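Local coordinates for protein spydx (Streptococcus pyogenes, PDB 2J43) that binds glycogen through the paired family 41 carbohydrate-binding modules of a cell-wall pullulanase that probably hydrolyses alpha-1,6-glucosidic linkages, at residues 26-31 against 63-68. Sequence-based numbering, arbitrary orientation.
Sequences WGDVDQ and HRQQVS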
ATOM      1  N   TRP A  26      12.981   4.300 -16.691  1.00 11.78           N
ATOM      2  CA  TRP A  26      13.861   3.239 -17.132  1.00 11.05           C
ATOM      3  C   TRP A  26      13.712   2.001 -16.286  1.00 11.26           C
ATOM      4  O   TRP A  26      12.826   1.913 -15.426  1.00 11.92           O
ATOM      5  CB  TRP A  26      15.273   3.751 -17.213  1.00 12.48           C
ATOM      6  CG  TRP A  26      15.974   4.202 -15.930  1.00  9.83           C
ATOM      7  CD1 TRP A  26      16.941   3.509 -15.275  1.00 10.79           C
ATOM      8  CD2 TRP A  26      15.846   5.464 -15.195  1.00  9.22           C
ATOM      9  NE1 TRP A  26      17.402   4.219 -14.201  1.00 13.19           N
ATOM     10  CE2 TRP A  26      16.779   5.425 -14.131  1.00 11.88           C
ATOM     11  CE3 TRP A  26      15.058   6.605 -15.333  1.00 11.47           C
ATOM     12  CZ2 TRP A  26      16.932   6.464 -13.214  1.00 12.27           C
ATOM     13  CZ3 TRP A  26      15.222   7.632 -14.418  1.00 12.21           C
ATOM     14  CH2 TRP A  26      16.139   7.546 -13.373  1.00 11.94           C
ATOM     15  N   GLY A  27      14.555   1.004 -16.511  1.00 12.57           N
ATOM     16  CA  GLY A  27      14.350  -0.280 -15.874  1.00 12.58           C
ATOM     17  C   GLY A  27      13.288  -1.081 -16.617  1.00 13.16           C
ATOM     18  O   GLY A  27      13.203  -1.054 -17.839  1.00 15.00           O
ATOM     19  N   ASP A  28      12.469  -1.788 -15.853  1.00 12.71           N
ATOM     20  CA  ASP A  28      11.580  -2.817 -16.414  1.00 13.60           C
ATOM     21  C   ASP A  28      10.262  -2.226 -16.896  1.00 13.43           C
ATOM     22  O   ASP A  28       9.190  -2.702 -16.567  1.00 14.51           O
ATOM     23  CB  ASP A  28      11.357  -3.940 -15.388  1.00 14.34           C
ATOM     24  CG  ASP A  28      12.636  -4.670 -15.062  1.00 16.02           C
ATOM     25  OD1 ASP A  28      13.496  -4.825 -15.964  1.00 17.48           O
ATOM     26  OD2 ASP A  28      12.868  -5.090 -13.928  1.00 18.64           O
ATOM     27  N   VAL A  29      10.363  -1.181 -17.689  1.00 12.93           N
ATOM     28  CA  VAL A  29       9.252  -0.510 -18.338  1.00 13.23           C
ATOM     29  C   VAL A  29       9.216  -0.966 -19.813  1.00 13.53           C
ATOM     30  O   VAL A  29      10.229  -1.464 -20.336  1.00 15.48           O
ATOM     31  CB  VAL A  29       9.352   1.043 -18.194  1.00 12.09           C
ATOM     32  CG1 VAL A  29       9.269   1.447 -16.752  1.00 13.95           C
ATOM     33  CG2 VAL A  29      10.617   1.610 -18.779  1.00 14.85           C
ATOM     34  N   ASP A  30       8.052  -0.827 -20.428  1.00 14.65           N
ATOM     35  CA  ASP A  30       7.863  -1.240 -21.821  1.00 15.66           C
ATOM     36  C   ASP A  30       8.711  -0.421 -22.769  1.00 15.43           C
ATOM     37  O   ASP A  30       9.317  -0.951 -23.707  1.00 16.20           O
ATOM     38  CB  ASP A  30       6.386  -1.190 -22.174  1.00 16.59           C
ATOM     39  CG  ASP A  30       6.107  -1.759 -23.539  1.00 19.67           C
ATOM     40  OD1 ASP A  30       6.516  -2.901 -23.749  1.00 24.65           O
ATOM     41  OD2 ASP A  30       5.553  -1.123 -24.410  1.00 25.88           O
ATOM     42  N   GLN A  31       8.774   0.880 -22.533  1.00 14.98           N
ATOM     43  CA  GLN A  31       9.457   1.796 -23.440  1.00 13.83           C
ATOM     44  C   GLN A  31      10.260   2.810 -22.600  1.00 13.19           C
ATOM     45  O   GLN A  31       9.768   3.870 -22.280  1.00 14.27           O
ATOM     46  CB  GLN A  31       8.433   2.531 -24.317  1.00 15.44           C
ATOM     47  CG  GLN A  31       7.640   1.533 -25.187  1.00 21.34           C
ATOM     48  CD  GLN A  31       8.400   0.919 -26.365  1.00 31.23           C
ATOM     49  OE1 GLN A  31       7.941  -0.112 -26.909  1.00 40.16           O
ATOM     50  NE2 GLN A  31       9.521   1.537 -26.792  1.00 34.61           N
ATOM     51  N   HIS A  63      10.024  -9.986 -17.068  1.00 24.92           N
ATOM     52  CA  HIS A  63      10.981  -9.628 -16.033  1.00 25.50           C
ATOM     53  C   HIS A  63      10.704  -8.272 -15.407  1.00 24.78           C
ATOM     54  O   HIS A  63      11.491  -7.334 -15.548  1.00 26.29           O
ATOM     55  CB  HIS A  63      12.437  -9.752 -16.519  1.00 26.29           C
ATOM     56  CG  HIS A  63      12.719 -11.064 -17.201  1.00 32.05           C
ATOM     57  ND1 HIS A  63      13.038 -11.164 -18.539  1.00 36.02           N
ATOM     58  CD2 HIS A  63      12.714 -12.337 -16.720  1.00 35.74           C
ATOM     59  CE1 HIS A  63      13.217 -12.437 -18.857  1.00 38.64           C
ATOM     60  NE2 HIS A  63      13.033 -13.169 -17.771  1.00 37.94           N
ATOM     61  N   ARG A  64       9.585  -8.215 -14.697  1.00 22.77           N
ATOM     62  CA  ARG A  64       9.127  -7.027 -13.985  1.00 20.35           C
ATOM     63  C   ARG A  64       9.591  -7.022 -12.535  1.00 19.09           C
ATOM     64  O   ARG A  64       8.917  -7.540 -11.658  1.00 18.75           O
ATOM     65  CB  ARG A  64       7.612  -6.940 -14.079  1.00 20.30           C
ATOM     66  CG  ARG A  64       7.119  -6.552 -15.410  1.00 17.99           C
ATOM     67  CD  ARG A  64       5.603  -6.490 -15.558  1.00 18.22           C
ATOM     68  NE  ARG A  64       4.931  -7.749 -15.205  1.00 19.31           N
ATOM     69  CZ  ARG A  64       4.890  -8.813 -16.014  1.00 24.79           C
ATOM     70  NH1 ARG A  64       5.494  -8.798 -17.199  1.00 21.67           N
ATOM     71  NH2 ARG A  64       4.265  -9.919 -15.609  1.00 25.43           N
ATOM     72  N   GLN A  65      10.768  -6.467 -12.287  1.00 18.70           N
ATOM     73  CA  GLN A  65      11.387  -6.455 -10.971  1.00 19.09           C
ATOM     74  C   GLN A  65      11.630  -5.066 -10.413  1.00 19.98           C
ATOM     75  O   GLN A  65      11.552  -4.864  -9.198  1.00 20.01           O
ATOM     76  CB  GLN A  65      12.723  -7.186 -10.985  1.00 20.07           C
ATOM     77  CG  GLN A  65      12.576  -8.674 -11.340  1.00 24.37           C
ATOM     78  CD  GLN A  65      13.915  -9.345 -11.494  1.00 31.81           C
ATOM     79  OE1 GLN A  65      14.681  -9.044 -12.448  1.00 37.45           O
ATOM     80  NE2 GLN A  65      14.232 -10.226 -10.563  1.00 34.76           N
ATOM     81  N   GLN A  66      12.031  -4.122 -11.270  1.00 18.92           N
ATOM     82  CA  GLN A  66      12.390  -2.792 -10.782  1.00 18.70           C
ATOM     83  C   GLN A  66      12.114  -1.748 -11.860  1.00 17.63           C
ATOM     84  O   GLN A  66      12.437  -1.966 -13.027  1.00 19.02           O
ATOM     85  CB  GLN A  66      13.872  -2.725 -10.423  1.00 20.59           C
ATOM     86  CG  GLN A  66      14.359  -3.756  -9.403  1.00 27.53           C
ATOM     87  CD  GLN A  66      15.768  -3.520  -8.899  1.00 33.38           C
ATOM     88  OE1 GLN A  66      16.063  -2.453  -8.335  1.00 37.33           O
ATOM     89  NE2 GLN A  66      16.631  -4.531  -9.051  1.00 37.34           N
ATOM     90  N   VAL A  67      11.579  -0.611 -11.432  1.00 16.75           N
ATOM     91  CA  VAL A  67      11.320   0.525 -12.282  1.00 16.47           C
ATOM     92  C   VAL A  67      12.038   1.708 -11.697  1.00 16.34           C
ATOM     93  O   VAL A  67      11.978   1.953 -10.500  1.00 16.39           O
ATOM     94  CB  VAL A  67       9.822   0.813 -12.308  1.00 16.57           C
ATOM     95  CG1 VAL A  67       9.491   2.122 -12.940  1.00 18.56           C
ATOM     96  CG2 VAL A  67       9.104  -0.374 -13.050  1.00 19.84           C
ATOM     97  N   SER A  68      12.693   2.456 -12.545  1.00 12.51           N
ATOM     98  CA  SER A  68      13.309   3.663 -12.124  1.00 12.53           C
ATOM     99  C   SER A  68      12.646   4.827 -12.850  1.00 12.19           C
ATOM    100  O   SER A  68      12.121   4.706 -13.951  1.00 12.08           O
ATOM    101  CB  SER A  68      14.814   3.647 -12.406  1.00 12.50           C
ATOM    102  OG  SER A  68      15.453   2.594 -11.655  1.00 12.84           O
TER
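Trp26 and Ser68 form an antiparallel hydrogen-bonded pair: Trp26 N donates to Ser68 O and Ser68 N to Trp26 O, both at 2.9 Å and both nearly straight (171°). Gly27 and Val67 follow as a non-hydrogen-bonded pair, and Asp28 N closes the ladder on Gln66 O at 2.8 Å. Asp28 CG stands beside its own backbone N (chi1 -64°), and OD2 receives two amides, Gln65 N and Gln66 N, each at 3.0 Å; they reach its anti side from opposite faces of the carboxylate plane, a double grip that should limit rotation of the group. The Trp26-Ser68 pair joins strands 21-27 and 66-73, central in a four-stranded antiparallel sheet of the first of two family 41 carbohydrate-binding modules; the Asp28 bonds extend the contact past the end of strand 21-27, from an inverse gamma turn centred on Asp28 to the loop before strand 66-73. In CH-pi packing, Ser68 CB lies over the Trp26 five-membered ring, 16° off its normal, though the modelled closeness is doubtful. Apolar contact is slighter: Val29 CG1 meets Val67 CG1 at 3.9 Å, the side chains crossed at about a right angle; Val29 also packs on Val57 of strand 53-58, in the module's other sheet, and Val67 on Leu59 just after it.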